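Glutathione transferase o1 (PDB 3RBT) probably acts as an Omega-class glutathione transferase, a family generally able to transfer glutathione to other compounds or to use it for reducing dehydroascorbate. Local coordinates at residues A[25-30]-A[79-84]; A[39-44]-A[93-98]; A[33-38]-A[73-78]. One frame throughout, in Å; residues are numbered along the deposited sequence.

In the fold
All three contacts lie in the thioredoxin-like N-terminal domain. Contact 1 pairs strands 27-31 and 77-80 in the sheet, contact 2 packs helix 36-47 against helix 92-102 on one face of that sheet, and contact 3 joins the start of helix 36-47 to the cis-proline turn leading into strand 77-80. Contacts 2 and 3 are closest, their centres about 10 Å apart, and V41 CG2 meets P76 CG at 3.8 Å. Contact 1 lies about 14 Å from contact 2 and 16 Å from contact 3, centre to centre; Y30 N probably hydrogen-bonds V77 O (2.7 Å). Contact 3 falls where relatives bind glutathione, but the chain's own C-terminal residues lie there.

Contact 1 (A[25-30]-A[79-84]); sequences DKLRLY and EIPTDQ
A single carboxylate oxygen, E79 OE1, takes two side-chain donors in a buried setting, and they reach it from opposite sides of the carboxylate plane. R28 NH1 comes to 2.8 Å from E79 OE1 as a salt bridge, 37° out of that plane, the hydrogen bond noticeably bent. The hydroxyl Y30 OH donates to the same E79 OE1 at 3.1 Å, 45° out of the plane. E79 extends fully beyond CG, with CG anti to its backbone N, and runs side by side with R28, whose chain bends at chi3 so that NH1 turns to the carboxylate; guanidinium and carboxylate planes stand 67° apart. The tyrosine ring turns its edge to E79, with E79 CB in the ring plane. The other oxygen, E79 OE2, has a water at 2.9 Å that also bonds weakly to R28 NH1. R28 is shared further: its NE forms a salt bridge with E53 and its NH2 binds the carbonyl of P21, so E79 is only one of its acidic partners. Underneath runs the antiparallel pairing of two central strands in the mixed sheet of the thioredoxin-like domain. R28 and E79 form a hydrogen-bonded pair: E79 N reaches R28 O at 2.7 Å, nearly along the C=O axis, and R28 N reaches E79 O at 3.1 Å. An alanine in place of E79 would remove the acceptor shared by R28 NH1 and Y30 OH, and would probably loosen the hold on both side chains, although R28 would keep its salt bridge to E53. On the sheet face facing helix 92-102, L27 and I80 lie side by side, L27 CG 3.8 Å from I80 CG2. L27 CD1 touches P81 CD at 3.6 Å, the leucine crossing the proline at about a right angle.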
loop_
_atom_site.group_PDB
_atom_site.type_symbol
_atom_site.label_atom_id
_atom_site.label_comp_id
_atom_site.label_asym_id
_atom_site.label_seq_id
_atom_site.Cartn_x
_atom_site.Cartn_y
_atom_site.Cartn_z
ATOM N N ASP A 25 23.264 2.649 -18.554
ATOM C CA ASP A 25 22.185 2.092 -19.368
ATOM C C ASP A 25 21.339 1.063 -18.622
ATOM O O ASP A 25 20.301 0.626 -19.133
ATOM C CB ASP A 25 22.769 1.468 -20.648
ATOM C CG ASP A 25 23.622 0.234 -20.361
ATOM O OD1 ASP A 25 24.452 0.275 -19.423
ATOM O OD2 ASP A 25 23.462 -0.784 -21.073
ATOM N N LYS A 26 21.785 0.672 -17.427
ATOM C CA LYS A 26 21.093 -0.343 -16.627
ATOM C C LYS A 26 20.558 0.223 -15.320
ATOM O O LYS A 26 21.152 1.129 -14.727
ATOM C CB LYS A 26 22.017 -1.532 -16.320
ATOM C CG LYS A 26 22.629 -2.200 -17.552
ATOM C CD LYS A 26 23.440 -3.457 -17.206
ATOM C CE LYS A 26 24.759 -3.142 -16.507
ATOM N NZ LYS A 26 25.680 -2.232 -17.290
ATOM N N LEU A 27 19.429 -0.315 -14.875
ATOM C CA LEU A 27 18.919 -0.029 -13.547
ATOM C C LEU A 27 19.680 -0.908 -12.561
ATOM O O LEU A 27 20.276 -1.908 -12.956
ATOM C CB LEU A 27 17.417 -0.305 -13.495
ATOM C CG LEU A 27 16.406 0.834 -13.710
ATOM C CD1 LEU A 27 16.828 1.904 -14.725
ATOM C CD2 LEU A 27 15.030 0.259 -14.057
ATOM N N ARG A 28 19.685 -0.528 -11.290
ATOM C CA ARG A 28 20.467 -1.254 -10.289
ATOM C C ARG A 28 19.605 -1.685 -9.112
ATOM O O ARG A 28 19.010 -0.846 -8.434
ATOM C CB ARG A 28 21.621 -0.383 -9.791
ATOM C CG ARG A 28 22.592 -1.082 -8.836
ATOM C CD ARG A 28 23.713 -0.125 -8.434
ATOM N NE ARG A 28 24.629 0.160 -9.541
ATOM C CZ ARG A 28 25.239 1.327 -9.746
ATOM N NH1 ARG A 28 25.035 2.359 -8.936
ATOM N NH2 ARG A 28 26.058 1.465 -10.781
ATOM N N LEU A 29 19.552 -2.990 -8.867
ATOM C CA LEU A 29 18.853 -3.514 -7.707
ATOM C C LEU A 29 19.824 -3.904 -6.594
ATOM O O LEU A 29 20.721 -4.739 -6.797
ATOM C CB LEU A 29 17.969 -4.707 -8.091
ATOM C CG LEU A 29 16.980 -5.188 -7.011
ATOM C CD1 LEU A 29 15.870 -4.166 -6.761
ATOM C CD2 LEU A 29 16.387 -6.557 -7.357
ATOM N N TYR A 30 19.645 -3.275 -5.434
ATOM C CA TYR A 30 20.291 -3.692 -4.194
ATOM C C TYR A 30 19.389 -4.722 -3.516
ATOM O O TYR A 30 18.249 -4.428 -3.149
ATOM C CB TYR A 30 20.530 -2.499 -3.265
ATOM C CG TYR A 30 21.495 -1.458 -3.796
ATOM C CD1 TYR A 30 21.040 -0.410 -4.588
ATOM C CD2 TYR A 30 22.854 -1.505 -3.482
ATOM C CE1 TYR A 30 21.915 0.558 -5.080
ATOM C CE2 TYR A 30 23.742 -0.543 -3.974
ATOM C CZ TYR A 30 23.253 0.493 -4.766
ATOM O OH TYR A 30 24.089 1.467 -5.266
ATOM N N GLU A 79 17.739 1.442 -7.724
ATOM C CA GLU A 79 18.377 2.716 -8.032
ATOM C C GLU A 79 18.164 2.997 -9.509
ATOM O O GLU A 79 18.435 2.143 -10.351
ATOM C CB GLU A 79 19.871 2.695 -7.688
ATOM C CG GLU A 79 20.560 4.068 -7.780
ATOM C CD GLU A 79 22.012 4.048 -7.309
ATOM O OE1 GLU A 79 22.701 3.029 -7.514
ATOM O OE2 GLU A 79 22.466 5.056 -6.736
ATOM N N ILE A 80 17.685 4.205 -9.807
ATOM C CA ILE A 80 17.253 4.574 -11.151
ATOM C C ILE A 80 17.869 5.924 -11.530
ATOM O O ILE A 80 18.207 6.715 -10.649
ATOM C CB ILE A 80 15.699 4.632 -11.252
ATOM C CG1 ILE A 80 15.109 5.620 -10.231
ATOM C CG2 ILE A 80 15.080 3.240 -11.037
ATOM C CD1 ILE A 80 13.706 6.087 -10.570
ATOM N N PRO A 81 18.056 6.179 -12.839
ATOM C CA PRO A 81 18.456 7.530 -13.239
ATOM C C PRO A 81 17.252 8.455 -13.165
ATOM O O PRO A 81 16.130 8.028 -13.453
ATOM C CB PRO A 81 18.898 7.367 -14.698
ATOM C CG PRO A 81 18.952 5.902 -14.965
ATOM C CD PRO A 81 18.071 5.232 -13.967
ATOM N N THR A 82 17.473 9.694 -12.739
ATOM C CA THR A 82 16.429 10.711 -12.802
ATOM C C THR A 82 17.014 11.977 -13.417
ATOM O O THR A 82 18.213 12.024 -13.706
ATOM C CB THR A 82 15.810 11.035 -11.411
ATOM O OG1 THR A 82 16.705 11.857 -10.658
ATOM C CG2 THR A 82 15.478 9.754 -10.620
ATOM N N ASP A 83 16.168 12.991 -13.602
ATOM C CA ASP A 83 16.594 14.299 -14.115
ATOM C C ASP A 83 17.605 14.985 -13.202
ATOM O O ASP A 83 18.437 15.772 -13.666
ATOM C CB ASP A 83 15.386 15.222 -14.292
ATOM C CG ASP A 83 14.572 14.897 -15.527
ATOM O OD1 ASP A 83 15.117 14.284 -16.476
ATOM O OD2 ASP A 83 13.374 15.264 -15.550
ATOM N N GLN A 84 17.512 14.684 -11.909
ATOM C CA GLN A 84 18.328 15.316 -10.886
ATOM C C GLN A 84 19.429 14.386 -10.359
ATOM O O GLN A 84 20.104 14.704 -9.377
ATOM C CB GLN A 84 17.429 15.823 -9.745
ATOM C CG GLN A 84 16.645 17.106 -10.090
ATOM C CD GLN A 84 15.709 17.565 -8.971
ATOM O OE1 GLN A 84 14.754 16.873 -8.619
ATOM N NE2 GLN A 84 15.977 18.747 -8.421
HETATM O O HOH W 1 24.749 5.486 -8.538
#

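Contact 2 (A[39-44]-A[93-98]); sequences HRVLLV and VVICDY
Helices 36-47 and 92-102 run side by side on one face of the thioredoxin-like sheet; their segments here are parallel within 5°, with axes 9.7 Å apart. C96 fills much of the gap, where V41 and C96 have the nearest CA atoms. From C96 CB, which meets V44 CG2 at 4.0 Å, the side chain turns with SG anti to its own carbonyl carbon (chi1 -70°), and this sends the sulfur across to the other helix. At the tip, C96 SG presses on V44 CG2 at 3.5 Å and lies 4.0 Å from V41 CG2, so it sits between two valines one turn apart. It also comes within 4.0 Å of the carbonyl oxygen R40 O, while M178 of helix 174-186 touches C96 from the C-terminal domain. Toward the sheet, V41 and I95 cross at about a right angle, both resting on strand residues, L29 under V41 and L78 under I95. At the other margin R40 stretches out alongside V93; its polar end is held elsewhere, NE by the carbonyl of M178 and NH1 by the hydroxyl of S92. R120 of the second subunit packs on V93 and forms a salt bridge with D97. Among the carbon-to-carbon contacts the closest is V41 CG1 against I95 CG2 at 3.6 Å.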
loop_
_atom_site.group_PDB
_atom_site.type_symbol
_atom_site.label_atom_id
_atom_site.label_comp_id
_atom_site.label_asym_id
_atom_site.label_seq_id
_atom_site.Cartn_x
_atom_site.Cartn_y
_atom_site.Cartn_z
ATOM N N HIS A 39 13.108 -10.773 -4.892
ATOM C CA HIS A 39 12.678 -11.780 -5.881
ATOM C C HIS A 39 11.523 -11.224 -6.733
ATOM O O HIS A 39 11.547 -11.312 -7.966
ATOM C CB HIS A 39 12.256 -13.064 -5.161
ATOM C CG HIS A 39 12.071 -14.256 -6.057
ATOM N ND1 HIS A 39 11.887 -15.530 -5.559
ATOM C CD2 HIS A 39 12.054 -14.374 -7.409
ATOM C CE1 HIS A 39 11.742 -16.376 -6.565
ATOM N NE2 HIS A 39 11.845 -15.701 -7.697
ATOM N N ARG A 40 10.538 -10.638 -6.058
ATOM C CA ARG A 40 9.462 -9.859 -6.671
ATOM C C ARG A 40 9.918 -8.870 -7.729
ATOM O O ARG A 40 9.400 -8.857 -8.847
ATOM C CB ARG A 40 8.758 -9.038 -5.595
ATOM C CG ARG A 40 7.469 -9.574 -5.131
ATOM C CD ARG A 40 6.766 -8.519 -4.281
ATOM N NE ARG A 40 5.499 -9.053 -3.803
ATOM C CZ ARG A 40 4.761 -8.530 -2.837
ATOM N NH1 ARG A 40 5.149 -7.430 -2.209
ATOM N NH2 ARG A 40 3.626 -9.128 -2.509
ATOM N N VAL A 41 10.853 -8.004 -7.345
ATOM C CA VAL A 41 11.361 -6.982 -8.238
ATOM C C VAL A 41 12.180 -7.607 -9.377
ATOM O O VAL A 41 12.105 -7.143 -10.512
ATOM C CB VAL A 41 12.175 -5.902 -7.478
ATOM C CG1 VAL A 41 12.680 -4.833 -8.446
ATOM C CG2 VAL A 41 11.307 -5.257 -6.381
ATOM N N LEU A 42 12.947 -8.657 -9.082
ATOM C CA LEU A 42 13.669 -9.380 -10.143
ATOM C C LEU A 42 12.719 -9.952 -11.206
ATOM O O LEU A 42 13.007 -9.881 -12.395
ATOM C CB LEU A 42 14.569 -10.492 -9.572
ATOM C CG LEU A 42 15.821 -10.041 -8.805
ATOM C CD1 LEU A 42 16.450 -11.213 -8.038
ATOM C CD2 LEU A 42 16.845 -9.395 -9.747
ATOM N N LEU A 43 11.601 -10.518 -10.766
ATOM C CA LEU A 43 10.591 -11.062 -11.687
ATOM C C LEU A 43 10.016 -10.005 -12.638
ATOM O O LEU A 43 9.923 -10.232 -13.848
ATOM C CB LEU A 43 9.453 -11.728 -10.904
ATOM C CG LEU A 43 9.822 -12.989 -10.119
ATOM C CD1 LEU A 43 8.627 -13.474 -9.266
ATOM C CD2 LEU A 43 10.393 -14.103 -11.011
ATOM N N VAL A 44 9.641 -8.855 -12.074
ATOM C CA VAL A 44 9.064 -7.742 -12.838
ATOM C C VAL A 44 10.058 -7.168 -13.846
ATOM O O VAL A 44 9.730 -7.014 -15.028
ATOM C CB VAL A 44 8.488 -6.652 -11.890
ATOM C CG1 VAL A 44 8.048 -5.401 -12.669
ATOM C CG2 VAL A 44 7.316 -7.233 -11.108
ATOM N N VAL A 93 6.238 -3.007 -3.858
ATOM C CA VAL A 93 5.022 -2.623 -4.576
ATOM C C VAL A 93 5.208 -1.319 -5.353
ATOM O O VAL A 93 4.886 -1.246 -6.534
ATOM C CB VAL A 93 3.809 -2.482 -3.625
ATOM C CG1 VAL A 93 2.562 -2.067 -4.416
ATOM C CG2 VAL A 93 3.556 -3.794 -2.886
ATOM N N VAL A 94 5.730 -0.294 -4.686
ATOM C CA VAL A 94 5.966 1.001 -5.330
ATOM C C VAL A 94 6.977 0.857 -6.480
ATOM O O VAL A 94 6.793 1.430 -7.573
ATOM C CB VAL A 94 6.433 2.051 -4.303
ATOM C CG1 VAL A 94 6.778 3.363 -4.978
ATOM C CG2 VAL A 94 5.349 2.266 -3.254
ATOM N N ILE A 95 8.015 0.062 -6.225
ATOM C CA ILE A 95 9.075 -0.211 -7.205
ATOM C C ILE A 95 8.517 -0.877 -8.460
ATOM O O ILE A 95 8.779 -0.431 -9.575
ATOM C CB ILE A 95 10.209 -1.078 -6.597
ATOM C CG1 ILE A 95 11.080 -0.222 -5.658
ATOM C CG2 ILE A 95 11.067 -1.656 -7.689
ATOM C CD1 ILE A 95 11.986 -1.027 -4.685
ATOM N N CYS A 96 7.730 -1.931 -8.265
ATOM C CA CYS A 96 7.195 -2.689 -9.375
ATOM C C CYS A 96 6.178 -1.875 -10.162
ATOM O O CYS A 96 6.131 -1.987 -11.386
ATOM C CB CYS A 96 6.574 -4.002 -8.884
ATOM S SG CYS A 96 7.787 -5.228 -8.295
ATOM N N ASP A 97 5.376 -1.067 -9.460
ATOM C CA ASP A 97 4.393 -0.191 -10.104
ATOM C C ASP A 97 5.073 0.937 -10.881
ATOM O O ASP A 97 4.642 1.276 -11.991
ATOM C CB ASP A 97 3.373 0.367 -9.093
ATOM C CG ASP A 97 2.393 -0.708 -8.588
ATOM O OD1 ASP A 97 2.351 -1.818 -9.160
ATOM O OD2 ASP A 97 1.647 -0.434 -7.628
ATOM N N TYR A 98 6.147 1.482 -10.307
ATOM C CA TYR A 98 6.983 2.454 -11.013
ATOM C C TYR A 98 7.439 1.868 -12.352
ATOM O O TYR A 98 7.280 2.493 -13.389
ATOM C CB TYR A 98 8.208 2.873 -10.178
ATOM C CG TYR A 98 9.230 3.581 -11.027
ATOM C CD1 TYR A 98 9.049 4.916 -11.387
ATOM C CD2 TYR A 98 10.340 2.903 -11.531
ATOM C CE1 TYR A 98 9.968 5.567 -12.197
ATOM C CE2 TYR A 98 11.262 3.551 -12.347
ATOM C CZ TYR A 98 11.068 4.876 -12.679
ATOM O OH TYR A 98 11.976 5.530 -13.492
#

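Contact 3 (A[33-38]-A[73-78]); sequences DMNPYG and LKIPVL
The peptide before P76 is cis, and the kink brings the proline up to the first turn of helix 36-47, with the CA atoms of G38 and P76 5.1 Å apart. The proline ring wedges in through two atoms: P76 CD rests 3.6 Å from Y37 CB, and P76 CG lies 3.7 Å from G38 CA. G38 has no side chain, so the ring packs directly on the helix backbone. The ring of Y37 turns off from the proline and meets W182 edge-to-face. N35 is the N-cap: with CG anti to its backbone N (chi1 179°), its OD1 accepts from G38 N at 3.0 Å, in the carbonyl plane on a lone pair. The amide's other end, N35 ND2, lies 3.3 Å from I75 CD1; CG1 of that isoleucine is wedged between its own backbone N and carbonyl carbon (chi1 61°), and the side chain crosses the asparagine obliquely. The same ND2 donates to the carbonyls of S241 and G243 near the C-terminus, and the backbone of I75 pairs with Y244. A cis-proline before this strand is a hallmark of the thioredoxin fold, and in glutathione transferases the residue preceding it usually binds the glutathione backbone. Omega enzymes generally carry their catalytic cysteine at the start of this helix. Here the corresponding position appears to hold an amide that caps the helix and grips the tail, chemistry consistent with a glutathione site obstructed by its own chain and lacking the family's thiol nucleophile.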
loop_
_atom_site.group_PDB
_atom_site.type_symbol
_atom_site.label_atom_id
_atom_site.label_comp_id
_atom_site.label_asym_id
_atom_site.label_seq_id
_atom_site.Cartn_x
_atom_site.Cartn_y
_atom_site.Cartn_z
ATOM N N ASP A 33 20.437 -11.753 -1.087
ATOM C CA ASP A 33 20.223 -13.077 -1.660
ATOM C C ASP A 33 19.113 -13.822 -0.918
ATOM O O ASP A 33 19.089 -13.830 0.302
ATOM C CB ASP A 33 21.532 -13.880 -1.618
ATOM C CG ASP A 33 21.929 -14.416 -2.979
ATOM O OD1 ASP A 33 21.124 -14.312 -3.932
ATOM O OD2 ASP A 33 23.053 -14.939 -3.109
ATOM N N MET A 34 18.184 -14.422 -1.665
ATOM C CA MET A 34 17.052 -15.174 -1.093
ATOM C C MET A 34 15.926 -14.311 -0.495
ATOM O O MET A 34 14.962 -14.854 0.047
ATOM C CB MET A 34 17.524 -16.208 -0.057
ATOM C CG MET A 34 18.471 -17.277 -0.588
ATOM S SD MET A 34 17.796 -18.192 -1.995
ATOM C CE MET A 34 18.625 -19.759 -1.766
ATOM N N ASN A 35 16.046 -12.987 -0.565
ATOM C CA ASN A 35 14.961 -12.114 -0.078
ATOM C C ASN A 35 13.817 -12.092 -1.091
ATOM O O ASN A 35 14.027 -11.726 -2.248
ATOM C CB ASN A 35 15.447 -10.689 0.209
ATOM C CG ASN A 35 14.324 -9.770 0.679
ATOM O OD1 ASN A 35 13.754 -9.012 -0.117
ATOM N ND2 ASN A 35 13.998 -9.835 1.969
ATOM N N PRO A 36 12.616 -12.498 -0.658
ATOM C CA PRO A 36 11.435 -12.602 -1.531
ATOM C C PRO A 36 10.922 -11.256 -2.080
ATOM O O PRO A 36 10.346 -11.231 -3.162
ATOM C CB PRO A 36 10.380 -13.242 -0.620
ATOM C CG PRO A 36 10.790 -12.833 0.788
ATOM C CD PRO A 36 12.305 -12.869 0.739
ATOM N N TYR A 37 11.114 -10.160 -1.343
ATOM C CA TYR A 37 10.744 -8.820 -1.830
ATOM C C TYR A 37 11.626 -8.391 -3.000
ATOM O O TYR A 37 11.146 -7.762 -3.960
ATOM C CB TYR A 37 10.790 -7.792 -0.701
ATOM C CG TYR A 37 9.721 -8.014 0.361
ATOM C CD1 TYR A 37 8.397 -7.615 0.144
ATOM C CD2 TYR A 37 10.033 -8.659 1.565
ATOM C CE1 TYR A 37 7.402 -7.832 1.120
ATOM C CE2 TYR A 37 9.054 -8.871 2.548
ATOM C CZ TYR A 37 7.746 -8.459 2.315
ATOM O OH TYR A 37 6.796 -8.682 3.276
ATOM N N GLY A 38 12.910 -8.760 -2.938
ATOM C CA GLY A 38 13.815 -8.595 -4.072
ATOM C C GLY A 38 13.477 -9.536 -5.219
ATOM O O GLY A 38 13.559 -9.149 -6.377
ATOM N N LEU A 73 17.012 0.944 6.471
ATOM C CA LEU A 73 17.531 -0.292 5.866
ATOM C C LEU A 73 16.464 -1.134 5.146
ATOM O O LEU A 73 16.404 -2.360 5.294
ATOM C CB LEU A 73 18.316 -1.117 6.903
ATOM C CG LEU A 73 19.644 -0.494 7.343
ATOM C CD1 LEU A 73 20.253 -1.235 8.512
ATOM C CD2 LEU A 73 20.622 -0.475 6.175
ATOM N N LYS A 74 15.629 -0.455 4.365
ATOM C CA LYS A 74 14.569 -1.108 3.618
ATOM C C LYS A 74 15.159 -1.871 2.448
ATOM O O LYS A 74 16.184 -1.466 1.884
ATOM C CB LYS A 74 13.534 -0.092 3.138
ATOM C CG LYS A 74 13.099 0.887 4.223
ATOM C CD LYS A 74 11.781 1.556 3.907
ATOM C CE LYS A 74 10.638 0.836 4.614
ATOM N NZ LYS A 74 9.379 1.619 4.522
ATOM N N ILE A 75 14.529 -2.997 2.115
ATOM C CA ILE A 75 14.987 -3.848 1.012
ATOM C C ILE A 75 13.804 -4.375 0.208
ATOM O O ILE A 75 12.722 -4.577 0.766
ATOM C CB ILE A 75 15.888 -5.039 1.478
ATOM C CG1 ILE A 75 15.132 -5.968 2.441
ATOM C CG2 ILE A 75 17.235 -4.533 2.060
ATOM C CD1 ILE A 75 15.880 -7.255 2.746
ATOM N N PRO A 76 13.994 -4.573 -1.108
ATOM C CA PRO A 76 15.208 -4.227 -1.858
ATOM C C PRO A 76 15.226 -2.736 -2.160
ATOM O O PRO A 76 14.305 -2.020 -1.769
ATOM C CB PRO A 76 15.032 -5.011 -3.158
ATOM C CG PRO A 76 13.554 -4.977 -3.375
ATOM C CD PRO A 76 12.979 -5.182 -1.986
ATOM N N VAL A 77 16.268 -2.274 -2.843
ATOM C CA VAL A 77 16.316 -0.903 -3.331
ATOM C C VAL A 77 16.552 -0.927 -4.837
ATOM O O VAL A 77 17.462 -1.607 -5.323
ATOM C CB VAL A 77 17.453 -0.084 -2.684
ATOM C CG1 VAL A 77 17.489 1.332 -3.274
ATOM C CG2 VAL A 77 17.304 -0.032 -1.169
ATOM N N LEU A 78 15.725 -0.198 -5.576
ATOM C CA LEU A 78 15.969 -0.023 -6.990
ATOM C C LEU A 78 16.520 1.379 -7.197
ATOM O O LEU A 78 15.856 2.378 -6.867
ATOM C CB LEU A 78 14.686 -0.248 -7.812
ATOM C CG LEU A 78 14.799 -0.118 -9.340
ATOM C CD1 LEU A 78 15.506 -1.317 -9.981
ATOM C CD2 LEU A 78 13.428 0.088 -9.982
#